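Local atomic coordinates of glutamine cyclotransferase (Zymomonas mobilis, PDB entry 3NOL), a protein that catalyses the cyclisation of N-terminal glutamine residues to pyroglutamate, acting as a bacterial glutaminyl cyclase built as a calcium-bound beta-propeller. Residues 183-196 with 202-214. Residues are numbered along the deposited sequence; the frame is centred on the assembly and turned at random.
Sequences EIFANVWQTNKIVR and GKVTGIIDLNGIL
With CG beside the backbone N (chi1 -69° in N192, -80° in N211), the side chains of N192 and N211 meet at the open end of the antiparallel hairpin formed by strands 193-197 and 204-209, the outer part of a propeller blade. N192 ND2 donates to N211 OD1 at 2.8 Å from above the carbonyl plane, not on a lone pair, and the two amides stand almost perpendicular. A water bridges N192 N and N211 ND2 alongside. Along the strands, I194 and I208 exchange both backbone bonds, I208 N to I194 O being 2.7 Å. At the other end a classic beta bulge sets T205 and G206 against R196, which accepts from T205 N through its O and donates to G206 O through its N.

On the face shared with I194 and R196, I208 CD1 lies 3.7 Å from F185 CE2 and also touches I194 CG2 and R196 CG. R196 lays CG over one face of the F185 ring, then bends at chi3 (70°), putting F185 CZ over its guanidinium and NE 2.9 Å from E183 OE1 in a salt bridge. Two waters link E183 OE2 to T205 OG1. Y29 of the neighbouring strand 28-38 adds a cation-pi contact to R196.

On the other face V195 packs against V204, and the aliphatic chain of K193 runs past I207 CG2 toward N211. D209 OD1 accepts from N211 N, closing an Asx turn, and from N211 ND2, while OD2 pairs with R257 in a salt bridge. A leucine in place of D209 would probably leave both N211 donors without their shared acceptor, let the N211 amide turn away from N192, and deprive R257 of its partner. The two donors arrive from opposite faces of the carboxylate plane, N211 ND2 lying 2.9 Å from D209 OD1.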
loop_
_atom_site.group_PDB
_atom_site.type_symbol
_atom_site.label_atom_id
_atom_site.label_comp_id
_atom_site.label_asym_id
_atom_site.label_seq_id
_atom_site.Cartn_x
_atom_site.Cartn_y
_atom_site.Cartn_z
ATOM N N GLU A 183 1.439 10.953 9.140
ATOM C CA GLU A 183 1.874 9.654 9.655
ATOM C C GLU A 183 2.100 8.624 8.545
ATOM O O GLU A 183 1.478 8.688 7.477
ATOM C CB GLU A 183 0.851 9.105 10.665
ATOM C CG GLU A 183 0.723 9.986 11.880
ATOM C CD GLU A 183 -0.113 9.387 12.989
ATOM O OE1 GLU A 183 -0.922 8.478 12.729
ATOM O OE2 GLU A 183 0.050 9.854 14.141
ATOM N N ILE A 184 2.974 7.659 8.811
ATOM C CA ILE A 184 3.097 6.531 7.880
ATOM C C ILE A 184 2.222 5.384 8.407
ATOM O O ILE A 184 2.459 4.876 9.503
ATOM C CB ILE A 184 4.577 6.057 7.713
ATOM C CG1 ILE A 184 5.485 7.205 7.228
ATOM C CG2 ILE A 184 4.630 4.796 6.801
ATOM C CD1 ILE A 184 6.925 6.977 7.528
ATOM N N PHE A 185 1.179 5.027 7.662
ATOM C CA PHE A 185 0.390 3.819 7.966
ATOM C C PHE A 185 1.041 2.637 7.227
ATOM O O PHE A 185 1.381 2.756 6.038
ATOM C CB PHE A 185 -1.040 3.968 7.460
ATOM C CG PHE A 185 -1.944 4.874 8.325
ATOM C CD1 PHE A 185 -1.414 5.889 9.150
ATOM C CD2 PHE A 185 -3.323 4.709 8.258
ATOM C CE1 PHE A 185 -2.261 6.725 9.914
ATOM C CE2 PHE A 185 -4.197 5.535 9.002
ATOM C CZ PHE A 185 -3.659 6.552 9.835
ATOM N N ALA A 186 1.180 1.496 7.905
ATOM C CA ALA A 186 1.758 0.316 7.245
ATOM C C ALA A 186 0.995 -0.944 7.577
ATOM O O ALA A 186 0.686 -1.184 8.751
ATOM C CB ALA A 186 3.212 0.121 7.663
ATOM N N ASN A 187 0.679 -1.751 6.565
ATOM C CA ASN A 187 0.258 -3.116 6.862
ATOM C C ASN A 187 1.429 -3.847 7.517
ATOM O O ASN A 187 2.587 -3.607 7.171
ATOM C CB ASN A 187 -0.161 -3.869 5.594
ATOM C CG ASN A 187 -1.472 -3.364 5.024
ATOM O OD1 ASN A 187 -1.477 -2.626 4.045
ATOM N ND2 ASN A 187 -2.588 -3.763 5.632
ATOM N N VAL A 188 1.106 -4.729 8.463
ATOM C CA VAL A 188 2.067 -5.656 9.011
ATOM C C VAL A 188 1.655 -7.043 8.503
ATOM O O VAL A 188 0.599 -7.585 8.874
ATOM C CB VAL A 188 2.094 -5.616 10.542
ATOM C CG1 VAL A 188 3.156 -6.602 11.062
ATOM C CG2 VAL A 188 2.304 -4.166 11.045
ATOM N N TRP A 189 2.485 -7.558 7.602
ATOM C CA TRP A 189 2.193 -8.778 6.870
ATOM C C TRP A 189 1.913 -9.914 7.831
ATOM O O TRP A 189 2.607 -10.067 8.847
ATOM C CB TRP A 189 3.361 -9.140 5.951
ATOM C CG TRP A 189 3.041 -10.109 4.839
ATOM C CD1 TRP A 189 1.916 -10.126 4.030
ATOM C CD2 TRP A 189 3.881 -11.172 4.373
ATOM N NE1 TRP A 189 2.010 -11.156 3.118
ATOM C CE2 TRP A 189 3.218 -11.789 3.282
ATOM C CE3 TRP A 189 5.149 -11.642 4.752
ATOM C CZ2 TRP A 189 3.773 -12.892 2.590
ATOM C CZ3 TRP A 189 5.699 -12.739 4.067
ATOM C CH2 TRP A 189 5.012 -13.347 3.005
ATOM N N GLN A 190 0.863 -10.671 7.515
ATOM C CA GLN A 190 0.429 -11.831 8.322
ATOM C C GLN A 190 -0.449 -11.420 9.507
ATOM O O GLN A 190 -0.853 -12.272 10.309
ATOM C CB GLN A 190 1.609 -12.677 8.844
ATOM C CG GLN A 190 2.492 -13.293 7.775
ATOM C CD GLN A 190 1.684 -14.018 6.719
ATOM O OE1 GLN A 190 0.974 -14.990 7.010
ATOM N NE2 GLN A 190 1.786 -13.546 5.478
ATOM N N THR A 191 -0.721 -10.126 9.642
ATOM C CA THR A 191 -1.663 -9.662 10.664
ATOM C C THR A 191 -2.827 -8.907 10.037
ATOM O O THR A 191 -2.777 -8.536 8.856
ATOM C CB THR A 191 -0.986 -8.744 11.722
ATOM O OG1 THR A 191 -0.961 -7.386 11.248
ATOM C CG2 THR A 191 0.436 -9.233 12.084
ATOM N N ASN A 192 -3.862 -8.682 10.848
ATOM C CA ASN A 192 -5.004 -7.837 10.499
ATOM C C ASN A 192 -4.886 -6.439 11.086
ATOM O O ASN A 192 -5.892 -5.766 11.367
ATOM C CB ASN A 192 -6.299 -8.517 10.948
ATOM C CG ASN A 192 -6.580 -9.736 10.140
ATOM O OD1 ASN A 192 -6.614 -9.677 8.913
ATOM N ND2 ASN A 192 -6.736 -10.866 10.811
ATOM N N LYS A 193 -3.646 -6.008 11.277
ATOM C CA LYS A 193 -3.406 -4.724 11.922
ATOM C C LYS A 193 -2.640 -3.786 11.039
ATOM O O LYS A 193 -1.831 -4.214 10.237
ATOM C CB LYS A 193 -2.700 -4.915 13.251
ATOM C CG LYS A 193 -3.688 -5.428 14.280
ATOM C CD LYS A 193 -3.001 -6.071 15.401
ATOM C CE LYS A 193 -4.014 -6.769 16.277
ATOM N NZ LYS A 193 -3.231 -7.446 17.326
ATOM N N ILE A 194 -2.909 -2.496 11.215
ATOM C CA ILE A 194 -2.185 -1.464 10.511
ATOM C C ILE A 194 -1.559 -0.577 11.554
ATOM O O ILE A 194 -2.248 -0.115 12.466
ATOM C CB ILE A 194 -3.130 -0.650 9.582
ATOM C CG1 ILE A 194 -3.639 -1.539 8.430
ATOM C CG2 ILE A 194 -2.437 0.645 9.109
ATOM C CD1 ILE A 194 -4.800 -0.916 7.672
ATOM N N VAL A 195 -0.252 -0.391 11.469
ATOM C CA VAL A 195 0.432 0.485 12.432
ATOM C C VAL A 195 0.551 1.898 11.897
ATOM O O VAL A 195 0.705 2.123 10.696
ATOM C CB VAL A 195 1.805 -0.048 12.889
ATOM C CG1 VAL A 195 1.632 -1.365 13.690
ATOM C CG2 VAL A 195 2.764 -0.208 11.715
ATOM N N ARG A 196 0.447 2.837 12.824
ATOM C CA ARG A 196 0.616 4.255 12.538
ATOM C C ARG A 196 2.000 4.625 13.078
ATOM O O ARG A 196 2.261 4.449 14.266
ATOM C CB ARG A 196 -0.488 5.067 13.240
ATOM C CG ARG A 196 -1.900 4.613 12.870
ATOM C CD ARG A 196 -2.977 5.272 13.728
ATOM N NE ARG A 196 -3.097 6.688 13.401
ATOM C CZ ARG A 196 -4.197 7.418 13.584
ATOM N NH1 ARG A 196 -4.192 8.694 13.226
ATOM N NH2 ARG A 196 -5.308 6.868 14.075
ATOM N N GLY A 202 10.294 6.800 13.913
ATOM C CA GLY A 202 10.067 5.396 13.556
ATOM C C GLY A 202 9.205 4.635 14.575
ATOM O O GLY A 202 8.881 3.475 14.369
ATOM N N LYS A 203 8.827 5.294 15.671
ATOM C CA LYS A 203 7.997 4.658 16.693
ATOM C C LYS A 203 6.535 4.514 16.273
ATOM O O LYS A 203 5.926 5.439 15.708
ATOM C CB LYS A 203 8.077 5.441 18.026
ATOM C CG LYS A 203 9.475 5.498 18.618
ATOM C CD LYS A 203 9.474 6.312 19.926
ATOM C CE LYS A 203 10.886 6.602 20.404
ATOM N NZ LYS A 203 11.491 5.366 20.980
ATOM N N VAL A 204 5.976 3.338 16.538
ATOM C CA VAL A 204 4.548 3.116 16.350
ATOM C C VAL A 204 3.792 3.926 17.426
ATOM O O VAL A 204 4.046 3.780 18.617
ATOM C CB VAL A 204 4.202 1.603 16.406
ATOM C CG1 VAL A 204 2.705 1.379 16.480
ATOM C CG2 VAL A 204 4.841 0.851 15.197
ATOM N N THR A 205 2.897 4.799 16.978
ATOM C CA THR A 205 2.106 5.628 17.880
ATOM C C THR A 205 0.639 5.219 17.951
ATOM O O THR A 205 -0.129 5.816 18.709
ATOM C CB THR A 205 2.210 7.101 17.487
ATOM O OG1 THR A 205 1.746 7.248 16.146
ATOM C CG2 THR A 205 3.682 7.573 17.595
ATOM N N GLY A 206 0.246 4.230 17.151
ATOM C CA GLY A 206 -1.111 3.718 17.184
ATOM C C GLY A 206 -1.238 2.457 16.358
ATOM O O GLY A 206 -0.425 2.205 15.437
ATOM N N ILE A 207 -2.253 1.674 16.695
ATOM C CA ILE A 207 -2.489 0.426 16.016
ATOM C C ILE A 207 -3.959 0.349 15.656
ATOM O O ILE A 207 -4.839 0.442 16.527
ATOM C CB ILE A 207 -2.078 -0.819 16.875
ATOM C CG1 ILE A 207 -0.583 -0.761 17.253
ATOM C CG2 ILE A 207 -2.407 -2.109 16.102
ATOM C CD1 ILE A 207 -0.220 -1.563 18.533
ATOM N N ILE A 208 -4.204 0.177 14.362
ATOM C CA ILE A 208 -5.551 -0.048 13.840
ATOM C C ILE A 208 -5.834 -1.540 13.769
ATOM O O ILE A 208 -5.138 -2.283 13.083
ATOM C CB ILE A 208 -5.704 0.598 12.454
ATOM C CG1 ILE A 208 -5.466 2.118 12.562
ATOM C CG2 ILE A 208 -7.067 0.242 11.838
ATOM C CD1 ILE A 208 -4.969 2.740 11.244
ATOM N N ASP A 209 -6.860 -1.975 14.491
ATOM C CA ASP A 209 -7.198 -3.395 14.579
ATOM C C ASP A 209 -8.354 -3.709 13.622
ATOM O O ASP A 209 -9.508 -3.348 13.894
ATOM C CB ASP A 209 -7.590 -3.737 16.029
ATOM C CG ASP A 209 -7.857 -5.224 16.242
ATOM O OD1 ASP A 209 -7.794 -6.013 15.277
ATOM O OD2 ASP A 209 -8.137 -5.611 17.414
ATOM N N LEU A 210 -8.041 -4.351 12.497
ATOM C CA LEU A 210 -9.062 -4.782 11.530
ATOM C C LEU A 210 -9.504 -6.253 11.659
ATOM O O LEU A 210 -10.154 -6.773 10.771
ATOM C CB LEU A 210 -8.623 -4.483 10.078
ATOM C CG LEU A 210 -8.335 -2.996 9.797
ATOM C CD1 LEU A 210 -7.998 -2.765 8.321
ATOM C CD2 LEU A 210 -9.475 -2.075 10.252
ATOM N N ASN A 211 -9.140 -6.918 12.754
ATOM C CA ASN A 211 -9.617 -8.280 12.971
ATOM C C ASN A 211 -11.134 -8.308 12.937
ATOM O O ASN A 211 -11.790 -7.424 13.491
ATOM C CB ASN A 211 -9.058 -8.862 14.264
ATOM C CG ASN A 211 -7.645 -9.371 14.091
ATOM O OD1 ASN A 211 -7.426 -10.404 13.457
ATOM N ND2 ASN A 211 -6.675 -8.649 14.648
ATOM N N GLY A 212 -11.678 -9.293 12.227
ATOM C CA GLY A 212 -13.131 -9.436 12.099
ATOM C C GLY A 212 -13.789 -8.701 10.939
ATOM O O GLY A 212 -14.979 -8.922 10.653
ATOM N N ILE A 213 -13.036 -7.841 10.250
ATOM C CA ILE A 213 -13.584 -7.102 9.115
ATOM C C ILE A 213 -14.063 -8.038 7.974
ATOM O O ILE A 213 -15.016 -7.711 7.282
ATOM C CB ILE A 213 -12.636 -5.965 8.614
ATOM C CG1 ILE A 213 -13.436 -4.895 7.865
ATOM C CG2 ILE A 213 -11.484 -6.541 7.792
ATOM C CD1 ILE A 213 -12.723 -3.609 7.661
ATOM N N LEU A 214 -13.422 -9.198 7.809
ATOM C CA LEU A 214 -13.856 -10.163 6.775
ATOM C C LEU A 214 -15.269 -10.681 6.979
ATOM O O LEU A 214 -15.932 -11.050 6.012
ATOM C CB LEU A 214 -12.883 -11.338 6.643
ATOM C CG LEU A 214 -11.702 -11.166 5.697
ATOM C CD1 LEU A 214 -11.077 -12.545 5.431
ATOM C CD2 LEU A 214 -12.105 -10.474 4.383
HETATM O O HOH W 1 -0.838 7.308 15.740
HETATM O O HOH W 2 2.574 9.997 15.176
HETATM O O HOH W 3 -4.028 -9.704 13.599
#